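Local coordinates for uncharacterized protein (Listeria monocytogenes, PDB 3MAB), which is of unknown function but carries an all-helical TfoX C-terminal domain of the helix-hairpin-helix clan, a kinship consistent with, but no proof of, nucleic-acid binding, at residues B[25-28]-B[29-32]; B[57-60]-B[61-65]. The protein carries 2 engineered substitutions. One frame throughout, in Å; residues are numbered along the deposited sequence.

Contact 1 of 2, residues B[25-28]-B[29-32]. Engineered in segment 29-32: V29 (natural residue Gly).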
loop_
_atom_site.group_PDB
_atom_site.type_symbol
_atom_site.label_atom_id
_atom_site.label_comp_id
_atom_site.label_asym_id
_atom_site.label_seq_id
_atom_site.Cartn_x
_atom_site.Cartn_y
_atom_site.Cartn_z
ATOM N N ILE B 25 12.798 11.622 5.991
ATOM C CA ILE B 25 12.456 10.226 5.669
ATOM C C ILE B 25 12.391 10.144 4.167
ATOM O O ILE B 25 11.437 10.608 3.568
ATOM C CB ILE B 25 11.143 9.822 6.337
ATOM C CG1 ILE B 25 11.291 9.907 7.870
ATOM C CG2 ILE B 25 10.727 8.422 5.834
ATOM C CD1 ILE B 25 9.926 9.894 8.519
ATOM N N LYS B 26 13.446 9.607 3.538
ATOM C CA LYS B 26 13.626 9.792 2.092
ATOM C C LYS B 26 13.411 8.573 1.219
ATOM O O LYS B 26 13.303 8.717 -0.011
ATOM C CB LYS B 26 15.024 10.377 1.784
ATOM C CG LYS B 26 15.378 11.608 2.668
ATOM C CD LYS B 26 16.542 12.394 2.120
ATOM C CE LYS B 26 17.491 12.976 3.179
ATOM N NZ LYS B 26 16.936 13.376 4.521
ATOM N N THR B 27 13.268 7.407 1.831
ATOM C CA THR B 27 13.138 6.132 1.102
ATOM C C THR B 27 12.174 5.215 1.811
ATOM O O THR B 27 11.924 5.408 3.006
ATOM C CB THR B 27 14.497 5.401 1.057
ATOM O OG1 THR B 27 14.830 4.923 2.361
ATOM C CG2 THR B 27 15.646 6.317 0.478
ATOM N N PRO B 28 11.639 4.194 1.095
ATOM C CA PRO B 28 10.819 3.207 1.777
ATOM C C PRO B 28 11.502 2.516 2.946
ATOM O O PRO B 28 10.834 2.208 3.921
ATOM C CB PRO B 28 10.501 2.192 0.656
ATOM C CG PRO B 28 10.488 3.074 -0.572
ATOM C CD PRO B 28 11.565 4.041 -0.384
ATOM N N VAL B 29 12.798 2.245 2.834
ATOM C CA VAL B 29 13.559 1.573 3.939
ATOM C C VAL B 29 13.585 2.475 5.170
ATOM O O VAL B 29 13.309 2.033 6.300
ATOM C CB VAL B 29 15.022 1.148 3.502
ATOM C CG1 VAL B 29 15.022 0.018 2.433
ATOM C CG2 VAL B 29 15.785 2.281 3.048
ATOM N N GLU B 30 13.802 3.770 4.923
ATOM C CA GLU B 30 13.789 4.723 6.027
ATOM C C GLU B 30 12.408 4.839 6.711
ATOM O O GLU B 30 12.313 4.907 7.949
ATOM C CB GLU B 30 14.266 6.090 5.551
ATOM C CG GLU B 30 15.791 6.171 5.301
ATOM C CD GLU B 30 16.264 7.442 4.693
ATOM O OE1 GLU B 30 15.676 8.544 4.910
ATOM O OE2 GLU B 30 17.292 7.345 3.974
ATOM N N LEU B 31 11.354 4.788 5.923
ATOM C CA LEU B 31 10.010 4.763 6.477
ATOM C C LEU B 31 9.737 3.529 7.298
ATOM O O LEU B 31 9.195 3.639 8.401
ATOM C CB LEU B 31 8.928 4.960 5.420
ATOM C CG LEU B 31 7.471 4.867 5.836
ATOM C CD1 LEU B 31 7.104 5.911 6.810
ATOM C CD2 LEU B 31 6.568 4.965 4.620
ATOM N N LYS B 32 10.088 2.346 6.780
ATOM C CA LYS B 32 9.862 1.128 7.534
ATOM C C LYS B 32 10.641 1.202 8.842
ATOM O O LYS B 32 10.095 0.778 9.889
ATOM C CB LYS B 32 10.295 -0.090 6.728
ATOM C CG LYS B 32 10.013 -1.434 7.474
ATOM C CD LYS B 32 10.388 -2.612 6.664
ATOM C CE LYS B 32 10.239 -3.887 7.518
ATOM N NZ LYS B 32 11.311 -3.953 8.593
#

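Contact 2 of 2, residues B[57-60]-B[61-65]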
loop_
_atom_site.group_PDB
_atom_site.type_symbol
_atom_site.label_atom_id
_atom_site.label_comp_id
_atom_site.label_asym_id
_atom_site.label_seq_id
_atom_site.Cartn_x
_atom_site.Cartn_y
_atom_site.Cartn_z
ATOM N N ALA B 57 -2.373 6.144 5.960
ATOM C CA ALA B 57 -1.584 5.980 4.741
ATOM C C ALA B 57 -0.195 5.479 5.015
ATOM O O ALA B 57 0.306 4.573 4.353
ATOM C CB ALA B 57 -1.514 7.309 3.960
ATOM N N LEU B 58 0.429 6.033 6.041
ATOM C CA LEU B 58 1.771 5.691 6.412
ATOM C C LEU B 58 1.852 4.255 6.930
ATOM O O LEU B 58 2.761 3.506 6.573
ATOM C CB LEU B 58 2.336 6.653 7.451
ATOM C CG LEU B 58 2.588 8.034 6.934
ATOM C CD1 LEU B 58 2.898 8.966 8.089
ATOM C CD2 LEU B 58 3.751 8.107 5.977
ATOM N N GLU B 59 0.893 3.833 7.775
ATOM C CA GLU B 59 0.912 2.455 8.270
ATOM C C GLU B 59 0.654 1.482 7.161
ATOM O O GLU B 59 1.300 0.435 7.076
ATOM C CB GLU B 59 -0.108 2.244 9.402
ATOM C CG GLU B 59 -0.158 0.869 10.000
ATOM C CD GLU B 59 1.120 0.432 10.682
ATOM O OE1 GLU B 59 1.863 1.312 11.150
ATOM O OE2 GLU B 59 1.367 -0.788 10.833
ATOM N N GLY B 60 -0.286 1.807 6.268
ATOM C CA GLY B 60 -0.543 0.966 5.123
ATOM C C GLY B 60 0.723 0.874 4.250
ATOM O O GLY B 60 1.088 -0.205 3.799
ATOM N N ALA B 61 1.412 1.969 4.058
ATOM C CA ALA B 61 2.676 1.929 3.291
ATOM C C ALA B 61 3.696 0.975 3.915
ATOM O O ALA B 61 4.305 0.148 3.212
ATOM C CB ALA B 61 3.253 3.344 3.131
ATOM N N VAL B 62 3.867 1.081 5.225
ATOM C CA VAL B 62 4.774 0.221 5.980
ATOM C C VAL B 62 4.419 -1.250 5.818
ATOM O O VAL B 62 5.306 -2.116 5.635
ATOM C CB VAL B 62 4.823 0.642 7.469
ATOM C CG1 VAL B 62 5.566 -0.397 8.330
ATOM C CG2 VAL B 62 5.474 2.073 7.613
ATOM N N GLN B 63 3.125 -1.544 5.845
ATOM C CA GLN B 63 2.631 -2.913 5.719
ATOM C C GLN B 63 2.533 -3.376 4.314
ATOM O O GLN B 63 2.235 -4.553 4.071
ATOM C CB GLN B 63 1.266 -3.062 6.420
ATOM C CG GLN B 63 1.403 -2.966 7.886
ATOM C CD GLN B 63 0.170 -3.450 8.613
ATOM O OE1 GLN B 63 -0.510 -4.370 8.110
ATOM N NE2 GLN B 63 -0.128 -2.886 9.774
ATOM N N GLY B 64 2.746 -2.498 3.335
ATOM C CA GLY B 64 2.576 -2.871 1.949
ATOM C C GLY B 64 1.156 -3.118 1.452
ATOM O O GLY B 64 0.921 -3.906 0.515
ATOM N N ILE B 65 0.198 -2.377 2.005
ATOM C CA ILE B 65 -1.216 -2.538 1.669
ATOM C C ILE B 65 -1.952 -1.221 1.551
ATOM O O ILE B 65 -1.568 -0.275 2.230
ATOM C CB ILE B 65 -1.969 -3.439 2.683
ATOM C CG1 ILE B 65 -2.005 -2.816 4.062
ATOM C CG2 ILE B 65 -1.344 -4.828 2.770
ATOM C CD1 ILE B 65 -2.864 -3.606 5.111
#

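Contact 1 of 2, residues B[25-28]-B[29-32]
T27 and E30 face each other across the first turn of helix 28-46, their CA atoms 5.2 Å apart, where the loop 25-27 runs into the helix. T27 still has extended backbone angles, and the chain turns helical at P28. Two backbone bonds start the helix: L31 N donates to T27 O at 3.0 Å, and K32 N to P28 O. T27 is the N-cap. Its OG1, placed between its own backbone N and carbonyl carbon (chi1 70°), accepts from E30 N at 3.0 Å; the hydroxyl lies too near V29 CG2 in the model for its position to be fully sure. V29 is an engineered residue, glycine in the natural sequence. E30 answers the cap from the other direction. With CG beside its own backbone N (chi1 -74°) and the chain extended beyond, its side chain runs back past T27 and reaches the loop. There E30 OE1 accepts from K26 N at 2.8 Å with an N-H...O angle of 162°, the donor standing above the carboxylate plane. The side-chain bond thus reaches the residue before the N-cap and ties the loop to the first helical turn. The K26 chain bends, leaving K26 NZ 5.0 Å from E30 OE1, out of contact but near enough perhaps to favour the negative charge. On the buried side, I25 CG2 lies against L31 CB at 3.9 Å. I25 also packs on V34, A39 and R42 farther along helix 28-46, while the P28 ring meets A4 and L9 of the N-terminal loop.

Contact 2 of 2, residues B[57-60]-B[61-65]
E59 and Q63, one helical turn apart near the end of helix 52-63, are joined by a side-chain hydrogen bond. Q63 NE2 donates to E59 OE2 at 2.8 Å, an almost straight bond (N-H...O 176°). OE2 uses its anti lone pair and sits in the amide plane of Q63, while the carboxylate plane is turned 81° from the amide. E59 gets there by a bend: CG is anti to the backbone N, and chi2 of 63° turns the carboxylate toward Q63, whose own chain is extended. The other carboxylate oxygen, OE1, is hydrogen-bonded to S36 OG of helix 28-46, so E59 links two helices as well as two turns.

Among backbone bonds, A61 N to A57 O (2.8 Å), V62 N to L58 O and Q63 N to E59 O continue the helix. The end is a Schellman motif: G64 takes positive phi, a conformation that favours glycine, and the chain folds back until I65 N donates to G60 O at 3.0 Å (the 6→1 bond), while G64 N donates to A61 O at 3.1 Å (the 5→2 bond). The bare CA of G60 leaves room for I65 O where the chain turns back. I65 O in turn accepts from N11 ND2 in the N-terminal loop.

Carbon against carbonyl makes up the remaining packing in the turn: V62 CG2 lies 3.2 Å from L58 O and A61 CB 3.4 Å from A57 O. L58 turns away from this turn to pack on F40 of helix 28-46 and L20 of helix 14-22.

Contact 1 caps the start of helix 28-46 and contact 2 closes the end of helix 52-63, the next helix in the chain; their centres lie about 12 Å apart. L31 joins them directly, its side chain reaching three residues of contact 2: L31 CG to V62 CG2 3.9 Å, L31 CD2 to A61 CB 4.0 Å, and L31 CD1 to L58 CD2 4.1 Å. I12 of the N-terminal loop touches both L31 and A61, adding to this apolar junction. A polar tie runs through E59 of contact 2 to S36, farther along the helix that contact 1 begins. The protein's function is unassigned, so neither contact can be tied to a site.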